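Local coordinates for 2-keto-3-deoxy-D-arabinonate dehydratase (Sulfolobus solfataricus, PDB 2Q18), which catalyses the metal-dependent dehydration of 2-dehydro-3-deoxy-D-arabinonate to 2,5-dioxopentanoate, a step in the pentose oxidation pathway that converts D-arabinonate to 2-oxoglutarate, at residues 2-14 with 62-74. Residues are numbered along the deposited sequence; the frame is centred on the assembly and turned at random.
Sequences KLFRVVKRGYYIS and INDIRITKPIDPP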
loop_
_atom_site.group_PDB
_atom_site.type_symbol
_atom_site.label_atom_id
_atom_site.label_comp_id
_atom_site.label_asym_id
_atom_site.label_seq_id
_atom_site.Cartn_x
_atom_site.Cartn_y
_atom_site.Cartn_z
ATOM N N LYS A 2 22.944 19.678 0.487
ATOM C CA LYS A 2 23.554 18.502 -0.123
ATOM C C LYS A 2 22.907 17.251 0.458
ATOM O O LYS A 2 22.997 16.975 1.656
ATOM C CB LYS A 2 25.076 18.499 0.055
ATOM C CG LYS A 2 25.747 19.731 -0.534
ATOM C CD LYS A 2 27.259 19.675 -0.448
ATOM C CE LYS A 2 27.857 20.948 -1.039
ATOM N NZ LYS A 2 29.341 20.935 -1.016
ATOM N N LEU A 3 22.249 16.505 -0.416
ATOM C CA LEU A 3 21.384 15.413 -0.013
ATOM C C LEU A 3 22.079 14.066 -0.175
ATOM O O LEU A 3 22.658 13.781 -1.223
ATOM C CB LEU A 3 20.106 15.479 -0.854
ATOM C CG LEU A 3 18.974 14.479 -0.681
ATOM C CD1 LEU A 3 17.647 15.185 -0.937
ATOM C CD2 LEU A 3 19.167 13.331 -1.659
ATOM N N PHE A 4 22.022 13.248 0.870
ATOM C CA PHE A 4 22.514 11.878 0.798
ATOM C C PHE A 4 21.512 10.898 1.398
ATOM O O PHE A 4 20.536 11.304 2.030
ATOM C CB PHE A 4 23.923 11.733 1.415
ATOM C CG PHE A 4 24.006 12.041 2.895
ATOM C CD1 PHE A 4 24.080 13.357 3.350
ATOM C CD2 PHE A 4 24.072 11.007 3.828
ATOM C CE1 PHE A 4 24.180 13.644 4.715
ATOM C CE2 PHE A 4 24.179 11.280 5.196
ATOM C CZ PHE A 4 24.232 12.601 5.639
ATOM N N ARG A 5 21.748 9.610 1.176
ATOM C CA ARG A 5 20.843 8.577 1.657
ATOM C C ARG A 5 21.641 7.385 2.162
ATOM O O ARG A 5 22.677 7.021 1.587
ATOM C CB ARG A 5 19.867 8.154 0.546
ATOM C CG ARG A 5 18.708 7.252 1.002
ATOM C CD ARG A 5 17.704 7.005 -0.130
ATOM N NE ARG A 5 18.315 6.326 -1.273
ATOM C CZ ARG A 5 17.643 5.657 -2.204
ATOM N NH1 ARG A 5 16.319 5.566 -2.146
ATOM N NH2 ARG A 5 18.298 5.076 -3.199
ATOM N N VAL A 6 21.161 6.800 3.254
ATOM C CA VAL A 6 21.742 5.583 3.801
ATOM C C VAL A 6 20.713 4.465 3.771
ATOM O O VAL A 6 19.502 4.719 3.766
ATOM C CB VAL A 6 22.267 5.773 5.265
ATOM C CG1 VAL A 6 23.234 6.953 5.349
ATOM C CG2 VAL A 6 21.110 5.949 6.261
ATOM N N VAL A 7 21.202 3.230 3.736
ATOM C CA VAL A 7 20.365 2.062 3.956
ATOM C C VAL A 7 20.692 1.521 5.353
ATOM O O VAL A 7 21.862 1.442 5.747
ATOM C CB VAL A 7 20.516 0.998 2.818
ATOM C CG1 VAL A 7 21.952 0.462 2.725
ATOM C CG2 VAL A 7 19.511 -0.143 2.987
ATOM N N LYS A 8 19.648 1.195 6.108
ATOM C CA LYS A 8 19.773 0.800 7.505
ATOM C C LYS A 8 18.755 -0.296 7.772
ATOM O O LYS A 8 17.547 -0.074 7.645
ATOM C CB LYS A 8 19.506 2.010 8.407
ATOM C CG LYS A 8 19.549 1.738 9.906
ATOM C CD LYS A 8 19.039 2.953 10.665
ATOM C CE LYS A 8 19.410 2.914 12.131
ATOM N NZ LYS A 8 18.963 4.167 12.805
ATOM N N ARG A 9 19.251 -1.483 8.119
ATOM C CA ARG A 9 18.405 -2.651 8.380
ATOM C C ARG A 9 17.352 -2.843 7.280
ATOM O O ARG A 9 16.196 -3.165 7.560
ATOM C CB ARG A 9 17.739 -2.536 9.758
ATOM C CG ARG A 9 18.703 -2.205 10.905
ATOM C CD ARG A 9 17.941 -1.902 12.187
ATOM N NE ARG A 9 17.062 -3.012 12.556
ATOM C CZ ARG A 9 17.347 -3.929 13.480
ATOM N NH1 ARG A 9 16.480 -4.904 13.726
ATOM N NH2 ARG A 9 18.488 -3.865 14.161
ATOM N N GLY A 10 17.754 -2.625 6.031
ATOM C CA GLY A 10 16.860 -2.834 4.894
ATOM C C GLY A 10 15.960 -1.672 4.494
ATOM O O GLY A 10 15.304 -1.741 3.456
ATOM N N TYR A 11 15.915 -0.613 5.305
ATOM C CA TYR A 11 15.151 0.596 4.956
ATOM C C TYR A 11 16.055 1.809 4.718
ATOM O O TYR A 11 17.220 1.815 5.123
ATOM C CB TYR A 11 14.058 0.909 6.001
ATOM C CG TYR A 11 14.547 1.047 7.429
ATOM C CD1 TYR A 11 14.475 -0.027 8.318
ATOM C CD2 TYR A 11 15.065 2.256 7.901
ATOM C CE1 TYR A 11 14.920 0.096 9.638
ATOM C CE2 TYR A 11 15.516 2.386 9.219
ATOM C CZ TYR A 11 15.438 1.305 10.079
ATOM O OH TYR A 11 15.878 1.430 11.384
ATOM N N TYR A 12 15.507 2.831 4.065
ATOM C CA TYR A 12 16.261 4.032 3.720
ATOM C C TYR A 12 15.977 5.182 4.666
ATOM O O TYR A 12 14.857 5.330 5.160
ATOM C CB TYR A 12 15.928 4.500 2.303
ATOM C CG TYR A 12 16.387 3.590 1.187
ATOM C CD1 TYR A 12 15.463 3.016 0.312
ATOM C CD2 TYR A 12 17.743 3.319 0.988
ATOM C CE1 TYR A 12 15.879 2.184 -0.732
ATOM C CE2 TYR A 12 18.170 2.491 -0.046
ATOM C CZ TYR A 12 17.236 1.925 -0.901
ATOM O OH TYR A 12 17.654 1.105 -1.928
ATOM N N ILE A 13 17.003 5.993 4.911
ATOM C CA ILE A 13 16.832 7.292 5.555
ATOM C C ILE A 13 17.595 8.331 4.741
ATOM O O ILE A 13 18.768 8.127 4.394
ATOM C CB ILE A 13 17.318 7.314 7.028
ATOM C CG1 ILE A 13 16.665 6.192 7.844
ATOM C CG2 ILE A 13 17.011 8.681 7.669
ATOM C CD1 ILE A 13 17.281 5.984 9.231
ATOM N N SER A 14 16.923 9.435 4.426
ATOM C CA SER A 14 17.552 10.533 3.709
ATOM C C SER A 14 17.961 11.654 4.649
ATOM O O SER A 14 17.261 11.957 5.619
ATOM C CB SER A 14 16.627 11.070 2.616
ATOM O OG SER A 14 16.600 10.181 1.516
ATOM N N ILE A 62 28.995 3.163 8.757
ATOM C CA ILE A 62 29.251 3.401 10.176
ATOM C C ILE A 62 28.136 2.702 10.940
ATOM O O ILE A 62 26.953 2.965 10.701
ATOM C CB ILE A 62 29.235 4.916 10.548
ATOM C CG1 ILE A 62 30.094 5.758 9.591
ATOM C CG2 ILE A 62 29.650 5.123 12.018
ATOM C CD1 ILE A 62 31.576 5.379 9.540
ATOM N N ASN A 63 28.518 1.813 11.855
ATOM C CA ASN A 63 27.561 1.028 12.638
ATOM C C ASN A 63 26.580 0.266 11.745
ATOM O O ASN A 63 27.001 -0.580 10.953
ATOM C CB ASN A 63 26.844 1.906 13.673
ATOM C CG ASN A 63 27.793 2.456 14.732
ATOM O OD1 ASN A 63 27.830 3.663 14.983
ATOM N ND2 ASN A 63 28.572 1.571 15.351
ATOM N N ASP A 64 25.286 0.569 11.850
ATOM C CA ASP A 64 24.286 -0.124 11.033
ATOM C C ASP A 64 23.741 0.699 9.854
ATOM O O ASP A 64 22.753 0.305 9.225
ATOM C CB ASP A 64 23.146 -0.678 11.902
ATOM C CG ASP A 64 22.444 0.396 12.711
ATOM O OD1 ASP A 64 22.941 1.544 12.760
ATOM O OD2 ASP A 64 21.389 0.086 13.308
ATOM N N ILE A 65 24.391 1.824 9.550
ATOM C CA ILE A 65 24.024 2.624 8.376
ATOM C C ILE A 65 25.110 2.603 7.297
ATOM O O ILE A 65 26.305 2.648 7.600
ATOM C CB ILE A 65 23.629 4.094 8.731
ATOM C CG1 ILE A 65 24.841 4.914 9.196
ATOM C CG2 ILE A 65 22.492 4.117 9.767
ATOM C CD1 ILE A 65 24.573 6.410 9.348
ATOM N N ARG A 66 24.682 2.536 6.041
ATOM C CA ARG A 66 25.598 2.539 4.909
ATOM C C ARG A 66 25.111 3.504 3.831
ATOM O O ARG A 66 23.951 3.440 3.407
ATOM C CB ARG A 66 25.737 1.123 4.337
ATOM C CG ARG A 66 26.736 1.013 3.191
ATOM C CD ARG A 66 26.842 -0.409 2.648
ATOM N NE ARG A 66 25.593 -0.917 2.075
ATOM C CZ ARG A 66 25.124 -0.601 0.867
ATOM N NH1 ARG A 66 25.779 0.246 0.082
ATOM N NH2 ARG A 66 23.984 -1.127 0.446
ATOM N N ILE A 67 25.998 4.396 3.391
ATOM C CA ILE A 67 25.668 5.346 2.332
ATOM C C ILE A 67 25.378 4.596 1.024
ATOM O O ILE A 67 25.935 3.523 0.771
ATOM C CB ILE A 67 26.770 6.439 2.167
ATOM C CG1 ILE A 67 26.256 7.623 1.337
ATOM C CG2 ILE A 67 28.085 5.832 1.611
ATOM C CD1 ILE A 67 27.139 8.869 1.391
ATOM N N THR A 68 24.473 5.138 0.218
ATOM C CA THR A 68 24.092 4.498 -1.041
ATOM C C THR A 68 23.748 5.564 -2.085
ATOM O O THR A 68 24.129 6.729 -1.926
ATOM C CB THR A 68 22.952 3.446 -0.823
ATOM O OG1 THR A 68 22.705 2.732 -2.042
ATOM C CG2 THR A 68 21.653 4.100 -0.314
ATOM N N LYS A 69 23.062 5.172 -3.158
ATOM C CA LYS A 69 22.506 6.142 -4.112
ATOM C C LYS A 69 21.650 7.143 -3.339
ATOM O O LYS A 69 20.829 6.729 -2.521
ATOM C CB LYS A 69 21.630 5.436 -5.154
ATOM C CG LYS A 69 22.378 4.538 -6.123
ATOM C CD LYS A 69 21.409 3.746 -7.006
ATOM C CE LYS A 69 20.820 2.557 -6.250
ATOM N NZ LYS A 69 20.169 1.589 -7.152
ATOM N N PRO A 70 21.864 8.455 -3.554
ATOM C CA PRO A 70 21.056 9.460 -2.852
ATOM C C PRO A 70 19.561 9.452 -3.223
ATOM O O PRO A 70 18.729 9.872 -2.413
ATOM C CB PRO A 70 21.711 10.792 -3.245
ATOM C CG PRO A 70 22.473 10.507 -4.478
ATOM C CD PRO A 70 22.896 9.070 -4.410
ATOM N N ILE A 71 19.237 8.993 -4.431
ATOM C CA ILE A 71 17.846 8.791 -4.861
ATOM C C ILE A 71 17.764 7.534 -5.713
ATOM O O ILE A 71 18.793 6.998 -6.140
ATOM C CB ILE A 71 17.269 9.986 -5.709
ATOM C CG1 ILE A 71 18.040 10.156 -7.030
ATOM C CG2 ILE A 71 17.201 11.289 -4.888
ATOM C CD1 ILE A 71 17.406 11.147 -8.013
ATOM N N ASP A 72 16.541 7.068 -5.949
ATOM C CA ASP A 72 16.271 6.079 -6.983
ATOM C C ASP A 72 15.776 6.831 -8.221
ATOM O O ASP A 72 14.602 7.206 -8.285
ATOM C CB ASP A 72 15.218 5.062 -6.511
ATOM C CG ASP A 72 15.669 4.268 -5.287
ATOM O OD1 ASP A 72 16.794 3.724 -5.306
ATOM O OD2 ASP A 72 14.895 4.183 -4.302
ATOM N N PRO A 73 16.666 7.063 -9.210
ATOM C CA PRO A 73 16.239 7.816 -10.390
ATOM C C PRO A 73 15.383 6.925 -11.294
ATOM O O PRO A 73 15.856 5.878 -11.744
ATOM C CB PRO A 73 17.559 8.182 -11.071
ATOM C CG PRO A 73 18.504 7.084 -10.674
ATOM C CD PRO A 73 18.068 6.611 -9.312
ATOM N N PRO A 74 14.121 7.320 -11.549
ATOM C CA PRO A 74 13.261 6.423 -12.319
ATOM C C PRO A 74 13.835 6.121 -13.702
ATOM O O PRO A 74 13.661 5.014 -14.208
ATOM C CB PRO A 74 11.936 7.190 -12.413
ATOM C CG PRO A 74 11.974 8.153 -11.258
ATOM C CD PRO A 74 13.419 8.557 -11.159
HETATM O O HOH W 1 23.840 9.128 -0.786
HETATM O O HOH W 2 21.972 -2.079 8.655
HETATM O O HOH W 3 20.125 2.521 -3.123
#
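R5 clasps D72 end-on. R5 NH1 bonds D72 OD2 and R5 NH2 bonds D72 OD1, each at 2.9 Å and nearly straight, in a salt bridge. Both oxygens lie in the guanidinium plane but are met from above the carboxylate plane; the two planes stand 63° apart. The R5 chain bends at its third torsion (chi3 61°), and R5 NE hydrogen-bonds K69 O at 2.8 Å. Y12 CE2 lies over one guanidinium face and I71 CA over the opposite one, so the group is tightly sandwiched. With an alanine at R5, the D72 carboxylate is likely to lose its charge partner and the K69 carbonyl its side-chain donor. L3 CD2 packs on P70 CB at 3.9 Å. V7 and R66 form an antiparallel hydrogen-bonded pair, and V7 CG1 lies over one face of the R66 guanidinium, 3.4 Å from R66 NH2. R66 NH1 also pairs with E129. The D64 end is looser: R9 is exposed, and a water bridges R9 N and D64 O. K8 CE passes D64 OD2 at 3.6 Å, while K8 NZ bonds D27 of the second subunit. Strand 2-8, one arm of a beta hairpin turned at R9-G10, takes strand 65-67 as an antiparallel neighbour in this FAH-family chain.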